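PDB 4EWP: 3-oxoacyl-[acyl-carrier-protein] synthase 3 from Micrococcus luteus NCTC 2665, which probably catalyses the first condensation of fatty acid synthesis, joining an acetyl primer from acetyl-CoA to two carbons of malonyl-ACP. Local coordinates for residues 242-247 and 282-287. Residues are numbered along the deposited sequence; the frame is centred on the assembly and turned at random.
Sequences SVFRWA and IDEFAK
Phe285 and Ala247 make the buried half of this contact between helices 240-262 and 279-288. CD1 and CE1 of the Phe285 ring lie beside the backbone carbonyl of Ala247, with Phe285 CE1 3.8 Å from Ala247 O. CG of Phe285 stands anti to the backbone N (chi1 -153°), which swings the ring toward helix 240-262 although its CB does not head there. Around it the packing is close: Phe272 meets the ring edge-to-face, while Ile334 and Phe336 of strand 330-337 and Met251 also touch it. The methyl of Ala247 rests on Phe336 and Ile281.

Nearer the surface the pairing is looser. Phe244, with CG anti to its backbone nitrogen (chi1 180°), reaches across with the far end of its ring, and CZ comes 4.2 Å from CG of Glu284, an oblique van der Waals approach to the aliphatic part of that side chain. The carboxylate is engaged elsewhere, since OE1 of Glu284 forms a salt bridge to Arg280 one turn earlier on its own helix; Arg280 also touches Phe244. No hydrogen bond links segments 242-247 and 282-287, and their backbones stay well apart, Phe244 CA lying 9.6 Å from Glu284 CA and Ala247 CA 8.1 Å from Phe285 CA. The side chain of Ala247 is about 7 Å from that of His275, a predicted active-site residue. Two helices joined in this way against strand 330-337 belong to the C-terminal half of the thiolase fold, beside the probable catalytic centre of FabH.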
# COMPACT_ATOMS: atom_id res chain seq x y z
N SER A 242 -20.74 8.49 14.35
CA SER A 242 -19.78 9.39 13.72
C SER A 242 -19.61 9.08 12.24
O SER A 242 -19.60 9.99 11.40
CB SER A 242 -18.42 9.35 14.42
OG SER A 242 -18.54 9.86 15.73
N VAL A 243 -19.50 7.80 11.91
CA VAL A 243 -19.36 7.42 10.50
C VAL A 243 -20.50 7.98 9.66
O VAL A 243 -20.26 8.54 8.59
CB VAL A 243 -19.29 5.90 10.32
CG1 VAL A 243 -19.41 5.55 8.85
CG2 VAL A 243 -17.99 5.38 10.90
N PHE A 244 -21.73 7.86 10.16
CA PHE A 244 -22.91 8.35 9.42
C PHE A 244 -22.85 9.85 9.15
O PHE A 244 -23.03 10.29 8.01
CB PHE A 244 -24.21 8.00 10.13
CG PHE A 244 -25.45 8.48 9.40
CD1 PHE A 244 -26.07 7.68 8.45
CD2 PHE A 244 -25.98 9.74 9.65
CE1 PHE A 244 -27.20 8.12 7.77
CE2 PHE A 244 -27.10 10.19 8.97
CZ PHE A 244 -27.72 9.37 8.03
N ARG A 245 -22.60 10.64 10.19
CA ARG A 245 -22.52 12.09 10.04
C ARG A 245 -21.45 12.49 9.02
O ARG A 245 -21.66 13.38 8.20
CB ARG A 245 -22.26 12.79 11.38
CG ARG A 245 -23.48 12.87 12.24
CD ARG A 245 -23.26 13.75 13.45
NE ARG A 245 -22.23 13.22 14.33
CZ ARG A 245 -22.47 12.39 15.34
NH1 ARG A 245 -23.70 11.99 15.60
NH2 ARG A 245 -21.47 11.96 16.08
N TRP A 246 -20.31 11.82 9.08
CA TRP A 246 -19.22 12.12 8.15
C TRP A 246 -19.54 11.58 6.75
O TRP A 246 -19.50 12.30 5.75
CB TRP A 246 -17.91 11.52 8.71
CG TRP A 246 -16.71 11.62 7.82
CD1 TRP A 246 -15.95 12.72 7.59
CD2 TRP A 246 -16.11 10.55 7.06
NE1 TRP A 246 -14.93 12.41 6.72
CE2 TRP A 246 -15.01 11.09 6.38
CE3 TRP A 246 -16.41 9.19 6.89
CZ2 TRP A 246 -14.20 10.33 5.54
CZ3 TRP A 246 -15.62 8.44 6.06
CH2 TRP A 246 -14.52 9.00 5.40
N ALA A 247 -19.88 10.29 6.69
CA ALA A 247 -20.15 9.60 5.43
C ALA A 247 -21.12 10.34 4.52
O ALA A 247 -20.98 10.31 3.29
CB ALA A 247 -20.67 8.20 5.70
N ILE A 282 -26.30 5.42 1.83
CA ILE A 282 -26.53 5.54 0.39
C ILE A 282 -27.75 6.42 0.08
O ILE A 282 -27.65 7.35 -0.73
CB ILE A 282 -26.72 4.17 -0.28
CG1 ILE A 282 -25.47 3.30 -0.12
CG2 ILE A 282 -27.04 4.33 -1.76
CD1 ILE A 282 -25.66 1.89 -0.67
N ASP A 283 -28.89 6.12 0.71
CA ASP A 283 -30.10 6.91 0.47
C ASP A 283 -29.92 8.40 0.78
O ASP A 283 -30.23 9.25 -0.04
CB ASP A 283 -31.27 6.38 1.30
CG ASP A 283 -31.68 4.98 0.92
OD1 ASP A 283 -31.23 4.51 -0.14
OD2 ASP A 283 -32.45 4.35 1.67
N GLU A 284 -29.41 8.70 1.98
CA GLU A 284 -29.29 10.08 2.43
C GLU A 284 -28.31 10.83 1.54
O GLU A 284 -28.52 12.01 1.21
CB GLU A 284 -28.83 10.10 3.89
CG GLU A 284 -29.06 11.42 4.60
CD GLU A 284 -30.48 11.93 4.44
OE1 GLU A 284 -31.42 11.24 4.88
OE2 GLU A 284 -30.64 13.03 3.87
N PHE A 285 -27.26 10.12 1.13
CA PHE A 285 -26.27 10.63 0.19
C PHE A 285 -26.91 11.01 -1.16
O PHE A 285 -26.79 12.15 -1.63
CB PHE A 285 -25.21 9.54 -0.01
CG PHE A 285 -23.86 10.05 -0.38
CD1 PHE A 285 -22.73 9.30 -0.09
CD2 PHE A 285 -23.71 11.25 -1.04
CE1 PHE A 285 -21.46 9.74 -0.44
CE2 PHE A 285 -22.45 11.71 -1.40
CZ PHE A 285 -21.32 10.96 -1.10
N ALA A 286 -27.62 10.07 -1.77
CA ALA A 286 -28.32 10.32 -3.02
C ALA A 286 -29.27 11.52 -2.92
O ALA A 286 -29.37 12.32 -3.84
CB ALA A 286 -29.09 9.07 -3.47
N LYS A 287 -29.97 11.64 -1.79
CA LYS A 287 -30.88 12.76 -1.60
C LYS A 287 -30.11 14.07 -1.58
O LYS A 287 -30.55 15.09 -2.13
CB LYS A 287 -31.68 12.58 -0.31
CG LYS A 287 -32.51 13.80 0.08
CD LYS A 287 -33.33 13.54 1.36
CE LYS A 287 -33.97 14.83 1.88
NZ LYS A 287 -34.89 14.58 3.03